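Local coordinates for penicillin binding protein 2X (Streptococcus thermophilus, PDB 5U47), which probably cross-links peptidoglycan strands as a transpeptidase of the cell-division machinery, and belongs to the enzymes that beta-lactams inactivate by acylating an active-site serine, at residues 37-42 against 573-578; 438-443 against 578-583. The protein carries 1 engineered substitution. One frame throughout, in Å; residues are numbered along the deposited sequence.

Contact 1: residues 37-42 against 573-578; sequences DRNGNV and GATLDT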
ATOM      1  N   ASP A  37      -3.077  -5.509 -12.058  1.00 21.27           N
ATOM      2  CA  ASP A  37      -1.726  -5.649 -11.637  1.00 21.95           C
ATOM      3  C   ASP A  37      -0.894  -4.808 -12.665  1.00 22.22           C
ATOM      4  O   ASP A  37      -1.464  -4.158 -13.561  1.00 22.72           O
ATOM      5  CB  ASP A  37      -1.286  -7.123 -11.511  1.00 22.44           C
ATOM      6  CG  ASP A  37      -0.714  -7.704 -12.803  1.00 23.05           C
ATOM      7  OD1 ASP A  37      -1.102  -7.278 -13.901  1.00 23.99           O
ATOM      8  OD2 ASP A  37       0.129  -8.602 -12.687  1.00 23.36           O
ATOM      9  N   ARG A  38       0.422  -4.839 -12.549  1.00 22.77           N
ATOM     10  CA  ARG A  38       1.298  -4.000 -13.392  1.00 24.31           C
ATOM     11  C   ARG A  38       1.248  -4.297 -14.899  1.00 26.76           C
ATOM     12  O   ARG A  38       1.629  -3.439 -15.699  1.00 27.59           O
ATOM     13  CB  ARG A  38       2.743  -4.066 -12.877  1.00 24.05           C
ATOM     14  CG  ARG A  38       3.410  -5.420 -13.079  1.00 24.05           C
ATOM     15  CD  ARG A  38       4.738  -5.515 -12.364  1.00 23.80           C
ATOM     16  NE  ARG A  38       5.733  -4.582 -12.904  1.00 24.25           N
ATOM     17  CZ  ARG A  38       6.108  -3.417 -12.366  1.00 24.45           C
ATOM     18  NH1 ARG A  38       5.637  -2.992 -11.189  1.00 23.56           N
ATOM     19  NH2 ARG A  38       7.036  -2.692 -12.992  1.00 24.85           N
ATOM     20  N   ASN A  39       0.759  -5.488 -15.273  1.00 28.17           N
ATOM     21  CA  ASN A  39       0.674  -5.911 -16.670  1.00 29.47           C
ATOM     22  C   ASN A  39      -0.749  -6.124 -17.150  1.00 29.96           C
ATOM     23  O   ASN A  39      -0.956  -6.823 -18.136  1.00 30.89           O
ATOM     24  CB  ASN A  39       1.501  -7.188 -16.884  1.00 30.81           C
ATOM     25  CG  ASN A  39       2.979  -6.929 -16.840  1.00 32.19           C
ATOM     26  OD1 ASN A  39       3.475  -6.016 -17.492  1.00 36.72           O
ATOM     27  ND2 ASN A  39       3.697  -7.730 -16.096  1.00 32.95           N
ATOM     28  N   GLY A  40      -1.735  -5.574 -16.438  1.00 27.43           N
ATOM     29  CA  GLY A  40      -3.121  -5.695 -16.875  1.00 27.73           C
ATOM     30  C   GLY A  40      -3.924  -6.911 -16.426  1.00 27.03           C
ATOM     31  O   GLY A  40      -5.000  -7.144 -16.950  1.00 26.12           O
ATOM     32  N   ASN A  41      -3.415  -7.686 -15.473  1.00 27.16           N
ATOM     33  CA  ASN A  41      -4.197  -8.805 -14.923  1.00 26.75           C
ATOM     34  C   ASN A  41      -5.235  -8.210 -13.997  1.00 25.32           C
ATOM     35  O   ASN A  41      -4.897  -7.398 -13.128  1.00 23.99           O
ATOM     36  CB  ASN A  41      -3.306  -9.788 -14.171  1.00 27.87           C
ATOM     37  CG  ASN A  41      -2.343 -10.497 -15.089  1.00 30.79           C
ATOM     38  OD1 ASN A  41      -1.188 -10.112 -15.197  1.00 37.57           O
ATOM     39  ND2 ASN A  41      -2.833 -11.504 -15.805  1.00 31.46           N
ATOM     40  N   VAL A  42      -6.483  -8.618 -14.172  1.00 24.51           N
ATOM     41  CA  VAL A  42      -7.599  -8.061 -13.387  1.00 24.89           C
ATOM     42  C   VAL A  42      -7.535  -8.481 -11.919  1.00 23.79           C
ATOM     43  O   VAL A  42      -7.394  -9.681 -11.620  1.00 23.40           O
ATOM     44  CB  VAL A  42      -8.966  -8.453 -13.989  1.00 25.89           C
ATOM     45  CG1 VAL A  42     -10.126  -7.954 -13.115  1.00 26.05           C
ATOM     46  CG2 VAL A  42      -9.102  -7.903 -15.406  1.00 27.19           C
ATOM     47  N   GLY A 573      12.586 -11.569 -14.450  1.00 59.10           N
ATOM     48  CA  GLY A 573      13.259 -10.635 -15.367  1.00 62.99           C
ATOM     49  C   GLY A 573      12.368  -9.520 -15.882  1.00 64.13           C
ATOM     50  O   GLY A 573      11.773  -8.783 -15.100  1.00 65.04           O
ATOM     51  N   ALA A 574      12.262  -9.428 -17.206  1.00 69.17           N
ATOM     52  CA  ALA A 574      11.464  -8.398 -17.879  1.00 72.23           C
ATOM     53  C   ALA A 574       9.962  -8.421 -17.560  1.00 72.42           C
ATOM     54  O   ALA A 574       9.234  -7.530 -17.994  1.00 74.69           O
ATOM     55  CB  ALA A 574      11.673  -8.483 -19.387  1.00 76.63           C
ATOM     56  N   THR A 575       9.486  -9.431 -16.838  1.00 68.72           N
ATOM     57  CA  THR A 575       8.071  -9.450 -16.469  1.00 69.05           C
ATOM     58  C   THR A 575       7.848  -8.490 -15.291  1.00 66.04           C
ATOM     59  O   THR A 575       6.789  -7.854 -15.200  1.00 67.65           O
ATOM     60  CB  THR A 575       7.574 -10.870 -16.126  1.00 70.52           C
ATOM     61  OG1 THR A 575       7.927 -11.774 -17.180  1.00 71.87           O
ATOM     62  CG2 THR A 575       6.062 -10.888 -15.954  1.00 72.64           C
ATOM     63  N   LEU A 576       8.844  -8.384 -14.404  1.00 59.67           N
ATOM     64  CA  LEU A 576       8.759  -7.478 -13.254  1.00 56.85           C
ATOM     65  C   LEU A 576       9.237  -6.060 -13.569  1.00 59.60           C
ATOM     66  O   LEU A 576       8.804  -5.110 -12.914  1.00 57.09           O
ATOM     67  CB  LEU A 576       9.540  -8.020 -12.044  1.00 54.70           C
ATOM     68  CG  LEU A 576       8.983  -9.243 -11.314  1.00 49.65           C
ATOM     69  CD1 LEU A 576       9.909  -9.664 -10.188  1.00 46.27           C
ATOM     70  CD2 LEU A 576       7.602  -8.947 -10.775  1.00 48.64           C
ATOM     71  N   ASP A 577      10.149  -5.913 -14.531  1.00 59.91           N
ATOM     72  CA  ASP A 577      10.625  -4.581 -14.936  1.00 62.09           C
ATOM     73  C   ASP A 577       9.506  -3.874 -15.695  1.00 58.00           C
ATOM     74  O   ASP A 577       9.127  -2.755 -15.362  1.00 61.33           O
ATOM     75  CB  ASP A 577      11.865  -4.675 -15.850  1.00 67.64           C
ATOM     76  CG  ASP A 577      13.076  -5.323 -15.167  1.00 72.12           C
ATOM     77  OD1 ASP A 577      13.228  -5.193 -13.932  1.00 72.46           O
ATOM     78  OD2 ASP A 577      13.893  -5.945 -15.887  1.00 74.23           O
ATOM     79  N   THR A 578       8.966  -4.557 -16.700  1.00 56.78           N
ATOM     80  CA  THR A 578       7.915  -4.005 -17.548  1.00 59.21           C
ATOM     81  C   THR A 578       6.542  -3.940 -16.883  1.00 56.11           C
ATOM     82  O   THR A 578       6.245  -4.632 -15.902  1.00 51.05           O
ATOM     83  CB  THR A 578       7.737  -4.797 -18.873  1.00 61.39           C
ATOM     84  OG1 THR A 578       7.277  -6.130 -18.601  1.00 62.14           O
ATOM     85  CG2 THR A 578       9.041  -4.839 -19.672  1.00 66.52           C
TER
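R38 reaches the C-terminal turn of the short helix 574-577 and meets carbonyl oxygens at and just after the end of the helix. R38 NE donates to T578 O at 3.0 Å with an N-H...O angle of 147°, the oxygen lying somewhat off the guanidinium plane. R38 NH2 donates to D577 O at 3.2 Å; here the oxygen lies in the guanidinium plane, while the nitrogen stands well above the carbonyl plane. L576 O sits over one guanidinium face, 3.2 Å from R38 CZ, where no N-H points at it. A bend at chi3 (-65°) swings NE toward the helix end. The guanidinium has further partners: T221 O at NH1, and E257 in a salt bridge with NH2.

Beside it, N39 ND2 donates to T575 O at 3.2 Å. This bond is in plane for both the amide and the carbonyl, and the N-H...O angle is 157°. Packing is thin by comparison, with T575 CG2 3.9 Å from N39 ND2.

The two donors project from a type I turn, D37 to G40. D37 OD1 accepts from N39 N at 2.9 Å, an Asx turn, and also from N41 N at 2.8 Å, from opposite faces of the carboxylate. T575 O and D577 O of the helix, and T578 O just after it, thus each accept from a side chain of an N-terminal loop, and the partly negative helix end probably helps stabilise the R38 charge.

Contact 2: residues 438-443 against 578-583; sequences IKQVAD and TSVSEG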
ATOM      1  N   ILE A 438       1.065   2.485  -7.117  1.00 19.21           N
ATOM      2  CA  ILE A 438       0.335   2.829  -8.360  1.00 20.83           C
ATOM      3  C   ILE A 438       1.319   2.975  -9.499  1.00 21.02           C
ATOM      4  O   ILE A 438       2.258   3.786  -9.427  1.00 20.23           O
ATOM      5  CB  ILE A 438      -0.417   4.172  -8.275  1.00 21.58           C
ATOM      6  CG1 ILE A 438      -1.372   4.168  -7.090  1.00 22.19           C
ATOM      7  CG2 ILE A 438      -1.179   4.450  -9.581  1.00 21.71           C
ATOM      8  CD1 ILE A 438      -1.944   5.531  -6.764  1.00 24.93           C
ATOM      9  N   LYS A 439       1.085   2.219 -10.560  1.00 21.37           N
ATOM     10  CA  LYS A 439       1.928   2.250 -11.751  1.00 23.46           C
ATOM     11  C   LYS A 439       1.355   3.208 -12.784  1.00 22.37           C
ATOM     12  O   LYS A 439       2.078   3.933 -13.440  1.00 21.74           O
ATOM     13  CB  LYS A 439       1.990   0.855 -12.387  1.00 25.28           C
ATOM     14  CG  LYS A 439       2.882   0.702 -13.624  1.00 31.41           C
ATOM     15  CD  LYS A 439       4.371   0.710 -13.263  1.00 36.90           C
ATOM     16  CE  LYS A 439       4.972   2.102 -13.081  1.00 41.73           C
ATOM     17  NZ  LYS A 439       6.078   2.137 -12.058  1.00 39.58           N
ATOM     18  N   GLN A 440       0.045   3.149 -12.965  1.00 22.29           N
ATOM     19  CA  GLN A 440      -0.609   3.976 -13.974  1.00 24.13           C
ATOM     20  C   GLN A 440      -2.065   4.181 -13.637  1.00 23.58           C
ATOM     21  O   GLN A 440      -2.712   3.271 -13.137  1.00 24.14           O
ATOM     22  CB  GLN A 440      -0.485   3.308 -15.360  1.00 23.41           C
ATOM     23  CG  GLN A 440      -1.087   4.069 -16.517  1.00 24.58           C
ATOM     24  CD  GLN A 440      -0.944   3.328 -17.844  1.00 26.16           C
ATOM     25  OE1 GLN A 440      -1.835   2.595 -18.212  1.00 27.39           O
ATOM     26  NE2 GLN A 440       0.198   3.497 -18.544  1.00 24.85           N
ATOM     27  N   VAL A 441      -2.560   5.377 -13.936  1.00 24.11           N
ATOM     28  CA  VAL A 441      -3.967   5.746 -13.795  1.00 24.86           C
ATOM     29  C   VAL A 441      -4.402   6.010 -15.237  1.00 26.38           C
ATOM     30  O   VAL A 441      -3.790   6.837 -15.931  1.00 24.05           O
ATOM     31  CB  VAL A 441      -4.141   7.022 -12.960  1.00 26.06           C
ATOM     32  CG1 VAL A 441      -5.613   7.415 -12.857  1.00 26.87           C
ATOM     33  CG2 VAL A 441      -3.508   6.850 -11.587  1.00 25.65           C
ATOM     34  N   ALA A 442      -5.436   5.302 -15.695  1.00 26.35           N
ATOM     35  CA  ALA A 442      -5.855   5.384 -17.092  1.00 26.20           C
ATOM     36  C   ALA A 442      -7.292   5.805 -17.272  1.00 27.89           C
ATOM     37  O   ALA A 442      -8.198   5.309 -16.571  1.00 26.89           O
ATOM     38  CB  ALA A 442      -5.631   4.041 -17.782  1.00 26.21           C
ATOM     39  N   ASP A 443      -7.495   6.739 -18.200  1.00 28.33           N
ATOM     40  CA  ASP A 443      -8.823   7.170 -18.569  1.00 31.84           C
ATOM     41  C   ASP A 443      -9.064   6.498 -19.920  1.00 32.94           C
ATOM     42  O   ASP A 443      -8.583   6.977 -20.960  1.00 31.39           O
ATOM     43  CB  ASP A 443      -8.935   8.696 -18.651  1.00 34.14           C
ATOM     44  CG  ASP A 443     -10.345   9.154 -19.051  1.00 37.23           C
ATOM     45  OD1 ASP A 443     -10.998   8.463 -19.859  1.00 37.99           O
ATOM     46  OD2 ASP A 443     -10.809  10.210 -18.571  1.00 43.48           O
ATOM     47  N   THR A 578       8.966  -4.557 -16.700  1.00 56.78           N
ATOM     48  CA  THR A 578       7.915  -4.005 -17.548  1.00 59.21           C
ATOM     49  C   THR A 578       6.542  -3.940 -16.883  1.00 56.11           C
ATOM     50  O   THR A 578       6.245  -4.632 -15.902  1.00 51.05           O
ATOM     51  CB  THR A 578       7.737  -4.797 -18.873  1.00 61.39           C
ATOM     52  OG1 THR A 578       7.277  -6.130 -18.601  1.00 62.14           O
ATOM     53  CG2 THR A 578       9.041  -4.839 -19.672  1.00 66.52           C
ATOM     54  N   SER A 579       5.715  -3.096 -17.481  1.00 50.33           N
ATOM     55  CA  SER A 579       4.354  -2.880 -17.085  1.00 50.36           C
ATOM     56  C   SER A 579       3.679  -2.225 -18.298  1.00 52.04           C
ATOM     57  O   SER A 579       4.259  -2.189 -19.394  1.00 45.20           O
ATOM     58  CB  SER A 579       4.311  -1.953 -15.865  1.00 52.19           C
ATOM     59  OG  SER A 579       4.966  -0.726 -16.137  1.00 51.61           O
ATOM     60  N   VAL A 580       2.466  -1.714 -18.104  1.00 51.90           N
ATOM     61  CA  VAL A 580       1.782  -0.970 -19.172  1.00 57.29           C
ATOM     62  C   VAL A 580       2.567   0.297 -19.575  1.00 58.88           C
ATOM     63  O   VAL A 580       2.255   0.897 -20.600  1.00 60.03           O
ATOM     64  CB  VAL A 580       0.325  -0.587 -18.803  1.00 56.27           C
ATOM     65  CG1 VAL A 580      -0.567  -1.822 -18.793  1.00 58.57           C
ATOM     66  CG2 VAL A 580       0.262   0.166 -17.475  1.00 55.72           C
ATOM     67  N   SER A 581       3.562   0.696 -18.760  1.00 64.15           N
ATOM     68  CA  SER A 581       4.458   1.833 -19.079  1.00 70.88           C
ATOM     69  C   SER A 581       5.092   1.641 -20.457  1.00 78.70           C
ATOM     70  O   SER A 581       5.135   2.580 -21.250  1.00 77.69           O
ATOM     71  CB  SER A 581       5.594   1.964 -18.052  1.00 71.43           C
ATOM     72  OG  SER A 581       5.110   2.123 -16.730  1.00 74.07           O
ATOM     73  N   GLU A 582       5.596   0.425 -20.714  1.00 87.81           N
ATOM     74  CA  GLU A 582       6.175   0.052 -22.017  1.00 93.54           C
ATOM     75  C   GLU A 582       5.020  -0.245 -22.977  1.00 95.06           C
ATOM     76  O   GLU A 582       4.544  -1.380 -23.074  1.00 97.97           O
ATOM     77  CB  GLU A 582       7.120  -1.164 -21.911  1.00 96.83           C
ATOM     78  CG  GLU A 582       8.501  -0.885 -21.307  1.00 99.76           C
ATOM     79  CD  GLU A 582       8.491  -0.535 -19.824  1.00101.23           C
ATOM     80  OE1 GLU A 582       7.518  -0.870 -19.116  1.00102.83           O
ATOM     81  OE2 GLU A 582       9.482   0.065 -19.357  1.00104.05           O
ATOM     82  N   GLY A 583       4.589   0.797 -23.683  1.00 94.91           N
ATOM     83  CA  GLY A 583       3.442   0.737 -24.593  1.00 92.05           C
ATOM     84  C   GLY A 583       2.567   1.975 -24.426  1.00 89.76           C
ATOM     85  O   GLY A 583       1.684   2.228 -25.249  1.00 90.66           O
TER
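Q440 lays its side chain against V580. Its CB is 3.9 Å from V580 CG2, and CG stands anti to the backbone N (chi1 -178°), starting an extended chain. Beyond it, V580 CG2 is almost equally far from three atoms of the Q440 amide, 3.4 Å from CD, 3.3 Å from OE1 and 3.5 Å from NE2, which is the geometry of a methyl group set over a flat group instead of beside one end of it. At the tip, NE2 gives its hydrogen bonds to T451 OG1 on the adjacent strand 448-451 and to S584 OG, one residue beyond 578-583 in the same loop; S584 OG is also bonded to V580 O.

K439 makes the second line of contact with its methylenes. K439 CD lies 3.3 Å from S579 OG and K439 CE 3.7 Å from S581 OG, while NZ continues to a salt bridge with E257. Both residues can face the loop because K439 and Q440 form a classic beta bulge opposite Y219 of strand 217-220. The serines are linked to each other: S579 OG accepts from S581 N at 3.3 Å, an ST turn, and from S581 OG at 2.9 Å.

Between the two segments the contact is therefore van der Waals packing of aliphatic carbon on polar groups, while Q440 NE2 bonds to T451 and S584 and the two serine hydroxyls to each other, joining the bulged strand to the chain leading toward helix 602-611.

Contacts 1 and 2 are consecutive uses of one run of chain, 573-583, and share T578; their centres are 9 Å apart. Continuity is evident from R38 O, 3.1 Å from V580 N in a probable hydrogen bond, and from N39 OD1, 3.3 Å from S579 CA. The two also meet through E257, which forms salt bridges with both R38 and K439; R38 NH2 and K439 NZ are 5.0 Å apart, so the carboxylate probably offsets their mutual repulsion. Neither contact contains the SxxK-type or related motifs expected of a transpeptidase active site. Together they join the N-terminal loop, strand 438-443 and the segment following helix 558-572.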